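Local coordinates for cell wall binding protein cwp8 (Peptoclostridium difficile, PDB 5J6Q) that probably attaches to the bacterial cell wall through its three CWB2 modules, as a surface protein linked with the S-layer, at residues 545-557 / 577-589. Residues are numbered along the deposited sequence; the frame is centred on the assembly and turned at random.
Sequences APIVLTTEELSKS and EGIAKNAIEKIAE. With SO4 (sulfate ion), chain B; SO4 (sulfate ion), chain F.
The carbonyl group of E552 has a partner on each side of its plane: the A583 methyl, CB, packs obliquely against one, 3.3 Å from E552 O, while T550 OG1 stands on the other and donates a 2.8 Å hydrogen bond to that oxygen, about 50° out of the carbonyl plane. The neighbouring T551 carbonyl is met head-on instead. A580 N reaches T551 O at 3.0 Å with an almost straight N-H (176°), and A580 CB and the I579 backbone crowd the same oxygen. At its side, T551 CG2 rests against G578 O, while T551 OG1 turns to D521.

With OG1 set anti to its own nitrogen (chi1 -163°), T550 splits its branches: the hydroxyl bonds E552 O and K499 NZ, and CG2 drops onto A583 CB at 3.7 Å. Further along the helix the contact is wholly apolar. The L554 side chain crosses that of I587 at about a right angle, with CD1 3.9 Å from I587 CG1 and also against K586 CG. V548 CG1 meets I587 CD1 tip to tip at 4.1 Å. K586 then bends away, and its NZ makes a salt bridge to E589 OE1.

A580 and S555 occupy the N-cap positions of helices 581-590 and 556-565, and at each start a sulfate, probably from the crystallisation liquor, accepts backbone N-H bonds. The contact joins the loop after outer strand 547-549 to a helix whose I584 and I587 also cover strands 516-519 and 572-575, the layering of helices on a parallel sheet seen in this toprim-like CWB2 module.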
loop_
_atom_site.group_PDB
_atom_site.type_symbol
_atom_site.label_atom_id
_atom_site.label_comp_id
_atom_site.label_asym_id
_atom_site.label_seq_id
_atom_site.Cartn_x
_atom_site.Cartn_y
_atom_site.Cartn_z
ATOM N N ALA A 545 14.028 23.761 -0.008
ATOM C CA ALA A 545 12.990 23.420 0.932
ATOM C C ALA A 545 13.699 23.121 2.277
ATOM O O ALA A 545 14.874 22.791 2.293
ATOM C CB ALA A 545 12.264 22.104 0.391
ATOM N N PRO A 546 13.002 23.294 3.389
ATOM C CA PRO A 546 13.639 23.027 4.697
ATOM C C PRO A 546 13.484 21.494 5.202
ATOM O O PRO A 546 12.695 20.715 4.680
ATOM C CB PRO A 546 12.844 23.932 5.616
ATOM C CG PRO A 546 11.415 23.686 5.108
ATOM C CD PRO A 546 11.669 23.917 3.560
ATOM N N ILE A 547 14.247 21.146 6.248
ATOM C CA ILE A 547 14.150 19.848 6.842
ATOM C C ILE A 547 13.565 20.133 8.252
ATOM O O ILE A 547 14.188 20.817 9.036
ATOM C CB ILE A 547 15.488 19.101 6.941
ATOM C CG1 ILE A 547 15.971 18.743 5.531
ATOM C CG2 ILE A 547 15.263 17.719 7.842
ATOM C CD1 ILE A 547 17.376 18.043 5.462
ATOM N N VAL A 548 12.348 19.706 8.510
ATOM C CA VAL A 548 11.806 19.868 9.853
ATOM C C VAL A 548 12.478 18.698 10.688
ATOM O O VAL A 548 12.403 17.542 10.260
ATOM C CB VAL A 548 10.267 19.664 9.742
ATOM C CG1 VAL A 548 9.582 19.524 11.158
ATOM C CG2 VAL A 548 9.660 20.869 8.956
ATOM N N LEU A 549 13.106 18.981 11.838
ATOM C CA LEU A 549 13.697 17.833 12.584
ATOM C C LEU A 549 12.755 17.446 13.727
ATOM O O LEU A 549 12.475 18.228 14.682
ATOM C CB LEU A 549 15.036 18.229 13.170
ATOM C CG LEU A 549 16.111 18.484 12.105
ATOM C CD1 LEU A 549 17.335 19.064 12.814
ATOM C CD2 LEU A 549 16.456 17.202 11.273
ATOM N N THR A 550 12.210 16.207 13.594
ATOM C CA THR A 550 11.417 15.746 14.689
ATOM C C THR A 550 11.368 14.200 14.717
ATOM O O THR A 550 11.428 13.570 13.648
ATOM C CB THR A 550 9.963 16.260 14.592
ATOM O OG1 THR A 550 9.351 16.103 15.898
ATOM C CG2 THR A 550 9.157 15.464 13.640
ATOM N N THR A 551 11.252 13.609 15.943
ATOM C CA THR A 551 11.033 12.146 16.003
ATOM C C THR A 551 9.639 11.889 16.485
ATOM O O THR A 551 8.910 11.100 15.920
ATOM C CB THR A 551 12.052 11.440 16.942
ATOM O OG1 THR A 551 13.339 11.774 16.480
ATOM C CG2 THR A 551 11.898 9.882 16.879
ATOM N N GLU A 552 9.261 12.536 17.587
ATOM C CA GLU A 552 7.936 12.370 18.087
ATOM C C GLU A 552 7.149 13.630 17.592
ATOM O O GLU A 552 7.451 14.163 16.488
ATOM C CB GLU A 552 7.893 12.240 19.627
ATOM C CG GLU A 552 9.181 11.660 20.205
ATOM C CD GLU A 552 8.927 10.416 21.045
ATOM O OE1 GLU A 552 9.128 10.473 22.282
ATOM O OE2 GLU A 552 8.533 9.393 20.461
ATOM N N GLU A 553 6.150 14.087 18.328
ATOM C CA GLU A 553 5.420 15.275 17.838
ATOM C C GLU A 553 6.246 16.556 17.812
ATOM O O GLU A 553 7.234 16.755 18.518
ATOM C CB GLU A 553 4.088 15.517 18.657
ATOM C CG GLU A 553 4.326 15.995 20.099
ATOM C CD GLU A 553 3.076 16.676 20.734
ATOM O OE1 GLU A 553 3.200 17.212 21.864
ATOM O OE2 GLU A 553 1.965 16.684 20.104
ATOM N N LEU A 554 5.820 17.456 16.928
ATOM C CA LEU A 554 6.430 18.789 16.796
ATOM C C LEU A 554 6.405 19.595 18.019
ATOM O O LEU A 554 5.484 19.487 18.800
ATOM C CB LEU A 554 5.622 19.647 15.827
ATOM C CG LEU A 554 5.614 19.222 14.382
ATOM C CD1 LEU A 554 4.902 20.302 13.500
ATOM C CD2 LEU A 554 6.968 19.068 13.929
ATOM N N SER A 555 7.413 20.395 18.226
ATOM C CA SER A 555 7.212 21.336 19.281
ATOM C C SER A 555 6.171 22.380 18.836
ATOM O O SER A 555 5.878 22.525 17.615
ATOM C CB SER A 555 8.513 22.078 19.602
ATOM O OG SER A 555 8.874 23.049 18.616
ATOM N N LYS A 556 5.643 23.125 19.832
ATOM C CA LYS A 556 4.755 24.225 19.585
ATOM C C LYS A 556 5.483 25.256 18.757
ATOM O O LYS A 556 4.883 25.765 17.764
ATOM C CB LYS A 556 4.262 24.821 20.952
ATOM C CG LYS A 556 3.074 24.026 21.480
ATOM C CD LYS A 556 2.293 24.787 22.567
ATOM C CE LYS A 556 3.062 24.884 23.872
ATOM N NZ LYS A 556 2.974 23.641 24.690
ATOM N N SER A 557 6.732 25.582 19.111
ATOM C CA SER A 557 7.519 26.565 18.308
ATOM C C SER A 557 7.600 26.124 16.792
ATOM O O SER A 557 7.458 26.935 15.859
ATOM C CB SER A 557 8.916 26.722 18.915
ATOM O OG SER A 557 9.551 25.445 18.758
ATOM N N GLU A 577 12.929 6.214 8.879
ATOM C CA GLU A 577 11.805 5.541 9.546
ATOM C C GLU A 577 11.773 5.895 11.024
ATOM O O GLU A 577 12.719 6.510 11.506
ATOM C CB GLU A 577 11.989 3.973 9.417
ATOM C CG GLU A 577 11.727 3.485 8.027
ATOM C CD GLU A 577 10.294 3.656 7.553
ATOM O OE1 GLU A 577 10.113 3.750 6.316
ATOM O OE2 GLU A 577 9.366 3.689 8.388
ATOM N N GLY A 578 10.719 5.558 11.771
ATOM C CA GLY A 578 10.739 5.937 13.204
ATOM C C GLY A 578 10.205 7.341 13.497
ATOM O O GLY A 578 10.422 7.903 14.560
ATOM N N ILE A 579 9.532 7.979 12.523
ATOM C CA ILE A 579 8.971 9.280 12.808
ATOM C C ILE A 579 7.540 9.021 13.103
ATOM O O ILE A 579 6.867 8.353 12.331
ATOM C CB ILE A 579 9.209 10.291 11.612
ATOM C CG1 ILE A 579 10.751 10.775 11.543
ATOM C CG2 ILE A 579 8.292 11.472 11.873
ATOM C CD1 ILE A 579 11.192 11.257 10.150
ATOM N N ALA A 580 7.035 9.540 14.235
ATOM C CA ALA A 580 5.624 9.320 14.658
ATOM C C ALA A 580 4.647 9.807 13.532
ATOM O O ALA A 580 4.842 10.929 13.029
ATOM C CB ALA A 580 5.383 10.163 15.900
ATOM N N LYS A 581 3.615 9.035 13.227
ATOM C CA LYS A 581 2.595 9.384 12.233
ATOM C C LYS A 581 1.925 10.700 12.649
ATOM O O LYS A 581 1.517 11.571 11.808
ATOM C CB LYS A 581 1.483 8.261 12.142
ATOM C CG LYS A 581 0.427 8.601 11.037
ATOM C CD LYS A 581 -0.421 7.375 10.629
ATOM C CE LYS A 581 -1.189 6.795 11.790
ATOM N NZ LYS A 581 -2.046 5.665 11.316
ATOM N N ASN A 582 1.765 10.848 13.933
ATOM C CA ASN A 582 1.159 12.121 14.404
ATOM C C ASN A 582 1.955 13.453 13.983
ATOM O O ASN A 582 1.311 14.471 13.688
ATOM C CB ASN A 582 1.032 12.097 15.877
ATOM C CG ASN A 582 -0.202 11.319 16.335
ATOM O OD1 ASN A 582 -0.360 11.158 17.559
ATOM N ND2 ASN A 582 -1.105 10.789 15.451
ATOM N N ALA A 583 3.300 13.425 13.954
ATOM C CA ALA A 583 4.072 14.611 13.568
ATOM C C ALA A 583 3.858 14.855 12.111
ATOM O O ALA A 583 3.762 16.002 11.739
ATOM C CB ALA A 583 5.582 14.424 13.808
ATOM N N ILE A 584 3.825 13.788 11.296
ATOM C CA ILE A 584 3.523 13.929 9.871
ATOM C C ILE A 584 2.104 14.476 9.725
ATOM O O ILE A 584 1.828 15.297 8.792
ATOM C CB ILE A 584 3.574 12.556 9.092
ATOM C CG1 ILE A 584 4.982 11.880 9.189
ATOM C CG2 ILE A 584 3.181 12.716 7.583
ATOM C CD1 ILE A 584 6.243 12.771 9.146
ATOM N N GLU A 585 1.175 14.035 10.606
ATOM C CA GLU A 585 -0.198 14.486 10.429
ATOM C C GLU A 585 -0.219 15.961 10.830
ATOM O O GLU A 585 -0.780 16.766 10.062
ATOM C CB GLU A 585 -1.216 13.648 11.261
ATOM C CG GLU A 585 -1.317 12.228 10.712
ATOM C CD GLU A 585 -2.192 11.333 11.573
ATOM O OE1 GLU A 585 -3.061 10.687 10.992
ATOM O OE2 GLU A 585 -1.982 11.263 12.824
ATOM N N LYS A 586 0.440 16.287 11.938
ATOM C CA LYS A 586 0.517 17.664 12.461
ATOM C C LYS A 586 1.053 18.558 11.358
ATOM O O LYS A 586 0.478 19.613 11.114
ATOM C CB LYS A 586 1.475 17.759 13.705
ATOM C CG LYS A 586 1.261 19.016 14.653
ATOM C CD LYS A 586 -0.258 19.548 14.618
ATOM C CE LYS A 586 -1.106 19.068 15.814
ATOM N NZ LYS A 586 -2.550 19.372 15.545
ATOM N N ILE A 587 2.130 18.111 10.646
ATOM C CA ILE A 587 2.775 18.903 9.629
ATOM C C ILE A 587 1.791 19.122 8.465
ATOM O O ILE A 587 1.598 20.263 8.008
ATOM C CB ILE A 587 4.133 18.243 9.155
ATOM C CG1 ILE A 587 5.192 18.194 10.273
ATOM C CG2 ILE A 587 4.696 19.037 8.002
ATOM C CD1 ILE A 587 6.388 17.356 9.840
ATOM N N ALA A 588 1.164 18.022 7.979
ATOM C CA ALA A 588 0.200 18.097 6.914
ATOM C C ALA A 588 -0.967 19.133 7.205
ATOM O O ALA A 588 -1.403 19.892 6.307
ATOM C CB ALA A 588 -0.402 16.696 6.683
ATOM N N GLU A 589 -1.463 19.100 8.421
ATOM C CA GLU A 589 -2.531 19.918 8.907
ATOM C C GLU A 589 -2.124 21.414 8.802
ATOM O O GLU A 589 -2.829 22.159 8.123
ATOM C CB GLU A 589 -2.866 19.547 10.364
ATOM C CG GLU A 589 -3.994 20.393 10.902
ATOM C CD GLU A 589 -4.160 20.352 12.409
ATOM O OE1 GLU A 589 -3.625 19.437 13.110
ATOM O OE2 GLU A 589 -4.835 21.277 12.908
HETATM S S SO4 B . 7.182 23.934 23.153
HETATM O O1 SO4 B . 6.449 24.955 24.066
HETATM O O2 SO4 B . 6.255 22.721 22.907
HETATM O O3 SO4 B . 8.414 23.468 23.867
HETATM O O4 SO4 B . 7.674 24.681 21.841
HETATM S S SO4 F . 3.467 5.774 14.645
HETATM O O1 SO4 F . 2.100 5.202 14.577
HETATM O O2 SO4 F . 3.588 6.730 15.738
HETATM O O3 SO4 F . 4.448 4.711 14.879
HETATM O O4 SO4 F . 3.735 6.383 13.371
#